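Long-range contacts in ganglioside-induced differentiation-associated protein 2 (Homo sapiens, PDB 4UML), which is of uncertain molecular function but carries a macro domain, a fold that in relatives binds ADP-ribose and its derivatives, together with a SEC14-like domain: residues A[11-16]-A[66-71]; A[72-77]-A[89-94]. All coordinates share one frame; numbering follows the deposited sequence.

Both contacts hang on the same length of chain, the one that leaves strand 57-61 and runs into strand 71-75. Contact 1 (11-16 with 66-71) is partly buried and lies just ahead of that strand, where the N-terminal peptide is joined mainly by hydrogen bonds and by a small group of valine and leucine methyls. Contact 2 (72-77 with 89-94) is buried, on the strand itself, and sets helix 85-94 against it through hydrocarbon, while its polar groups bond to residues outside the pair. Centres about 15 Å apart, the two meet lightly where Leu66 packs on Leu93 and the backbone O of Leu67 on Ile72.

Contact 1: residues A[11-16]-A[66-71]; sequences FVDVDT and LLNCTA
The apolar centre is Val12 set against two leucines, Leu66 and Leu67. Val12 has CG1 anti to its backbone N, which lays it alongside Leu67 so that the two side chains point the same way, Val12 CG1 to Leu67 CD2 3.7 Å. Its other methyl, CG2, anti to the carbonyl carbon, rests on Leu66 CB. Branched at CB, valine can serve both leucines, and Trp60 of strand 57-61 touches both Val12 and Leu67. Val14 sends CG2 loosely toward Cys69 SG, and Val14, Leu67 and Cys69 all pack on Val205 of strand 203-208.

Outward from the methyls the backbones are bridged. Val12 N donates almost straight (175°) to Leu66 O at 2.9 Å, coming in above the carbonyl plane, and Asn68 N returns a longer bond to Val12 O, nearly along the C=O axis. The CG of Asn68 stands between the backbone N and the carbonyl carbon (chi1 69°), a position that carries OD1 across to Val14 N; that bond of 2.7 Å lies in the carbonyl plane, on a lone pair. Asn68 OD1 and Val12 O, 3.1 Å apart, are both acceptors, each with its own N-H donor. Asn68 ND2 is left to reach Asp13 OD1 at 3.1 Å from above the carboxylate plane, the two flat groups standing 89° apart. An amide suits this place because it can accept and donate from one tip. Phe11, itself exposed, crosses the same amide obliquely, CE1 3.8 Å from Asn68 ND2.

Asp13 OD1 also accepts from Asp15 N, an Asx turn that starts the 3-10 segment 14-16. The whole is a single parallel beta bridge, Val12 with Leu67, prolonged by an asparagine side chain, and it ties the N-terminal peptide to the loop leading into strand 71-75 of the macro domain.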
loop_
_atom_site.group_PDB
_atom_site.type_symbol
_atom_site.label_atom_id
_atom_site.label_comp_id
_atom_site.label_asym_id
_atom_site.label_seq_id
_atom_site.Cartn_x
_atom_site.Cartn_y
_atom_site.Cartn_z
ATOM N N PHE A 11 16.116 0.018 10.524
ATOM C CA PHE A 11 14.839 -0.292 9.860
ATOM C C PHE A 11 13.915 -1.192 10.689
ATOM O O PHE A 11 14.288 -1.686 11.770
ATOM C CB PHE A 11 15.105 -0.897 8.474
ATOM C CG PHE A 11 15.844 -2.215 8.500
ATOM C CD1 PHE A 11 15.150 -3.410 8.604
ATOM C CD2 PHE A 11 17.228 -2.251 8.386
ATOM C CE1 PHE A 11 15.810 -4.623 8.634
ATOM C CE2 PHE A 11 17.905 -3.458 8.405
ATOM C CZ PHE A 11 17.199 -4.648 8.536
ATOM N N VAL A 12 12.701 -1.383 10.190
ATOM C CA VAL A 12 11.703 -2.211 10.836
ATOM C C VAL A 12 11.563 -3.520 10.071
ATOM O O VAL A 12 11.267 -3.533 8.868
ATOM C CB VAL A 12 10.359 -1.473 10.904
ATOM C CG1 VAL A 12 9.228 -2.412 11.309
ATOM C CG2 VAL A 12 10.478 -0.291 11.850
ATOM N N ASP A 13 11.808 -4.631 10.765
ATOM C CA ASP A 13 11.799 -5.924 10.132
ATOM C C ASP A 13 10.387 -6.445 10.062
ATOM O O ASP A 13 9.741 -6.612 11.092
ATOM C CB ASP A 13 12.679 -6.907 10.914
ATOM C CG ASP A 13 12.772 -8.271 10.278
ATOM O OD1 ASP A 13 12.259 -8.548 9.148
ATOM O OD2 ASP A 13 13.395 -9.120 10.945
ATOM N N VAL A 14 9.925 -6.741 8.853
ATOM C CA VAL A 14 8.558 -7.205 8.655
ATOM C C VAL A 14 8.286 -8.545 9.394
ATOM O O VAL A 14 7.149 -8.827 9.782
ATOM C CB VAL A 14 8.171 -7.247 7.162
ATOM C CG1 VAL A 14 9.059 -8.214 6.368
ATOM C CG2 VAL A 14 6.709 -7.629 7.004
ATOM N N ASP A 15 9.337 -9.329 9.626
ATOM C CA ASP A 15 9.218 -10.596 10.381
ATOM C C ASP A 15 8.808 -10.450 11.819
ATOM O O ASP A 15 8.206 -11.359 12.355
ATOM C CB ASP A 15 10.537 -11.348 10.373
ATOM C CG ASP A 15 10.828 -11.982 9.054
ATOM O OD1 ASP A 15 9.916 -11.980 8.192
ATOM O OD2 ASP A 15 11.971 -12.489 8.885
ATOM N N THR A 16 9.178 -9.349 12.460
ATOM C CA THR A 16 8.788 -9.110 13.837
ATOM C C THR A 16 7.334 -8.630 13.999
ATOM O O THR A 16 6.855 -8.509 15.125
ATOM C CB THR A 16 9.697 -8.069 14.518
ATOM O OG1 THR A 16 9.584 -6.800 13.846
ATOM C CG2 THR A 16 11.155 -8.557 14.532
ATOM N N LEU A 66 10.281 2.792 6.595
ATOM C CA LEU A 66 11.173 2.016 7.457
ATOM C C LEU A 66 11.112 0.534 7.182
ATOM O O LEU A 66 11.929 -0.214 7.700
ATOM C CB LEU A 66 10.794 2.242 8.905
ATOM C CG LEU A 66 10.962 3.705 9.369
ATOM C CD1 LEU A 66 10.439 3.867 10.783
ATOM C CD2 LEU A 66 12.413 4.090 9.277
ATOM N N LEU A 67 10.154 0.096 6.383
ATOM C CA LEU A 67 9.902 -1.332 6.274
ATOM C C LEU A 67 10.851 -2.023 5.308
ATOM O O LEU A 67 11.145 -1.501 4.247
ATOM C CB LEU A 67 8.449 -1.575 5.851
ATOM C CG LEU A 67 7.354 -1.222 6.853
ATOM C CD1 LEU A 67 6.002 -1.280 6.150
ATOM C CD2 LEU A 67 7.396 -2.153 8.057
ATOM N N ASN A 68 11.323 -3.215 5.669
ATOM C CA ASN A 68 12.140 -4.025 4.762
ATOM C C ASN A 68 11.309 -4.983 3.886
ATOM O O ASN A 68 11.777 -6.039 3.521
ATOM C CB ASN A 68 13.213 -4.796 5.550
ATOM C CG ASN A 68 12.618 -5.884 6.415
ATOM O OD1 ASN A 68 11.427 -5.836 6.744
ATOM N ND2 ASN A 68 13.425 -6.889 6.769
ATOM N N CYS A 69 10.092 -4.606 3.520
ATOM C CA CYS A 69 9.347 -5.331 2.510
ATOM C C CYS A 69 10.102 -5.296 1.182
ATOM O O CYS A 69 10.936 -4.398 0.955
ATOM C CB CYS A 69 7.955 -4.705 2.354
ATOM S SG CYS A 69 6.923 -4.824 3.839
ATOM N N THR A 70 9.777 -6.219 0.277
ATOM C CA THR A 70 10.406 -6.261 -1.045
ATOM C C THR A 70 10.208 -4.909 -1.742
ATOM O O THR A 70 11.163 -4.358 -2.333
ATOM C CB THR A 70 9.844 -7.399 -1.924
ATOM O OG1 THR A 70 9.798 -8.604 -1.137
ATOM C CG2 THR A 70 10.725 -7.607 -3.195
ATOM N N ALA A 71 8.974 -4.402 -1.678
ATOM C CA ALA A 71 8.613 -3.079 -2.146
ATOM C C ALA A 71 7.767 -2.334 -1.115
ATOM O O ALA A 71 6.927 -2.921 -0.409
ATOM C CB ALA A 71 7.844 -3.167 -3.456
#

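Contact 2: residues A[72-77]-A[89-94]; sequences IVNTSN and SIFMLA
Ile90 and Ile72 reach toward each other tip to tip, their CD1 methyls 3.6 Å apart. Ile90 has CG1 anti to the carbonyl carbon and CD1 extended (chi2 -177°), so this arm leaves helix 85-94 far enough to touch the strand at three places: the Ile72 methyl, Val73 O, and Asn74 CB at 3.6 Å from Ile90 CD1. Isoleucine suits the place because the arm gives reach while the branch at CB adds bulk near the helix; the axes of strand 72-75 and helix 89-94 come within 9.9 Å at their closest. Asn74 crosses Ile90 obliquely, offering CB, with CG and OD1 also close to Ile90 CD1, while CG, anti to the backbone N, carries the polar end onward. There Asn74 ND2 comes 3.9 Å from Phe91 CE1, with amide and ring planes 62° apart. The buried amide is satisfied by Ser87 OG at OD1 and His128 ND1 at ND2. An alanine here would keep CB against Ile90 but lose both of these bonds and the Phe91 contact, and would probably loosen the start of the helix against the sheet. In the alpha/beta layering of the macro domain, helix 85-94 thus packs on one face of the mixed six-stranded sheet, with Ile90 also on Ile126 of strand 125-129 and Phe91 on Leu98 and Leu102 of helix 97-105.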
loop_
_atom_site.group_PDB
_atom_site.type_symbol
_atom_site.label_atom_id
_atom_site.label_comp_id
_atom_site.label_asym_id
_atom_site.label_seq_id
_atom_site.Cartn_x
_atom_site.Cartn_y
_atom_site.Cartn_z
ATOM N N ILE A 72 8.011 -1.043 -1.019
ATOM C CA ILE A 72 7.109 -0.132 -0.344
ATOM C C ILE A 72 6.481 0.771 -1.396
ATOM O O ILE A 72 7.015 0.947 -2.510
ATOM C CB ILE A 72 7.760 0.663 0.807
ATOM C CG1 ILE A 72 8.890 1.567 0.294
ATOM C CG2 ILE A 72 8.246 -0.256 1.901
ATOM C CD1 ILE A 72 8.920 2.852 1.044
ATOM N N VAL A 73 5.325 1.305 -1.042
ATOM C CA VAL A 73 4.511 2.081 -1.941
ATOM C C VAL A 73 4.537 3.583 -1.586
ATOM O O VAL A 73 4.334 3.969 -0.452
ATOM C CB VAL A 73 3.069 1.587 -1.909
ATOM C CG1 VAL A 73 2.195 2.434 -2.830
ATOM C CG2 VAL A 73 2.971 0.110 -2.281
ATOM N N ASN A 74 4.843 4.387 -2.589
ATOM C CA ASN A 74 4.836 5.823 -2.525
ATOM C C ASN A 74 3.578 6.280 -3.250
ATOM O O ASN A 74 3.147 5.662 -4.230
ATOM C CB ASN A 74 6.077 6.398 -3.194
ATOM C CG ASN A 74 6.096 7.939 -3.152
ATOM O OD1 ASN A 74 5.693 8.526 -2.178
ATOM N ND2 ASN A 74 6.503 8.565 -4.238
ATOM N N THR A 75 2.922 7.276 -2.679
ATOM C CA THR A 75 1.742 7.878 -3.280
ATOM C C THR A 75 2.076 9.314 -3.661
ATOM O O THR A 75 2.709 10.037 -2.865
ATOM C CB THR A 75 0.498 7.740 -2.393
ATOM O OG1 THR A 75 -0.661 8.056 -3.159
ATOM C CG2 THR A 75 0.550 8.607 -1.124
ATOM N N SER A 76 1.679 9.718 -4.873
ATOM C CA SER A 76 2.220 10.956 -5.454
ATOM C C SER A 76 1.239 11.674 -6.383
ATOM O O SER A 76 0.033 11.417 -6.342
ATOM C CB SER A 76 3.521 10.622 -6.158
ATOM O OG SER A 76 4.343 11.752 -6.347
ATOM N N ASN A 77 1.760 12.587 -7.201
ATOM C CA ASN A 77 0.960 13.230 -8.236
ATOM C C ASN A 77 1.467 12.776 -9.573
ATOM O O ASN A 77 2.439 11.999 -9.654
ATOM C CB ASN A 77 0.973 14.766 -8.098
ATOM C CG ASN A 77 2.361 15.374 -8.205
ATOM O OD1 ASN A 77 3.363 14.720 -8.531
ATOM N ND2 ASN A 77 2.426 16.641 -7.895
ATOM N N SER A 89 9.064 11.176 3.702
ATOM C CA SER A 89 9.939 10.155 4.333
ATOM C C SER A 89 10.648 9.312 3.323
ATOM O O SER A 89 11.849 9.077 3.439
ATOM C CB SER A 89 9.146 9.213 5.207
ATOM O OG SER A 89 8.376 9.979 6.077
ATOM N N ILE A 90 9.877 8.798 2.364
ATOM C CA ILE A 90 10.426 7.928 1.378
ATOM C C ILE A 90 11.578 8.639 0.644
ATOM O O ILE A 90 12.651 8.065 0.494
ATOM C CB ILE A 90 9.349 7.446 0.384
ATOM C CG1 ILE A 90 8.329 6.503 1.065
ATOM C CG2 ILE A 90 10.006 6.802 -0.790
ATOM C CD1 ILE A 90 7.254 5.926 0.128
ATOM N N PHE A 91 11.380 9.868 0.161
ATOM C CA PHE A 91 12.471 10.532 -0.608
ATOM C C PHE A 91 13.713 10.814 0.253
ATOM O O PHE A 91 14.864 10.648 -0.173
ATOM C CB PHE A 91 11.998 11.864 -1.224
ATOM C CG PHE A 91 11.050 11.718 -2.376
ATOM C CD1 PHE A 91 10.839 10.503 -3.007
ATOM C CD2 PHE A 91 10.391 12.823 -2.856
ATOM C CE1 PHE A 91 9.971 10.402 -4.082
ATOM C CE2 PHE A 91 9.523 12.729 -3.929
ATOM C CZ PHE A 91 9.320 11.522 -4.550
ATOM N N MET A 92 13.478 11.219 1.479
ATOM C CA MET A 92 14.563 11.477 2.361
ATOM C C MET A 92 15.375 10.198 2.595
ATOM O O MET A 92 16.610 10.212 2.531
ATOM C CB MET A 92 14.012 11.986 3.677
ATOM C CG MET A 92 15.076 12.020 4.746
ATOM S SD MET A 92 14.496 12.917 6.180
ATOM C CE MET A 92 14.579 14.593 5.543
ATOM N N LEU A 93 14.695 9.081 2.856
ATOM C CA LEU A 93 15.425 7.849 3.213
ATOM C C LEU A 93 16.012 7.135 2.027
ATOM O O LEU A 93 17.065 6.493 2.155
ATOM C CB LEU A 93 14.561 6.955 4.042
ATOM C CG LEU A 93 14.272 7.578 5.399
ATOM C CD1 LEU A 93 13.352 6.656 6.175
ATOM C CD2 LEU A 93 15.576 7.838 6.160
ATOM N N ALA A 94 15.392 7.261 0.861
ATOM C CA ALA A 94 15.992 6.700 -0.323
ATOM C C ALA A 94 17.281 7.435 -0.734
ATOM O O ALA A 94 18.219 6.805 -1.223
ATOM C CB ALA A 94 15.001 6.667 -1.474
#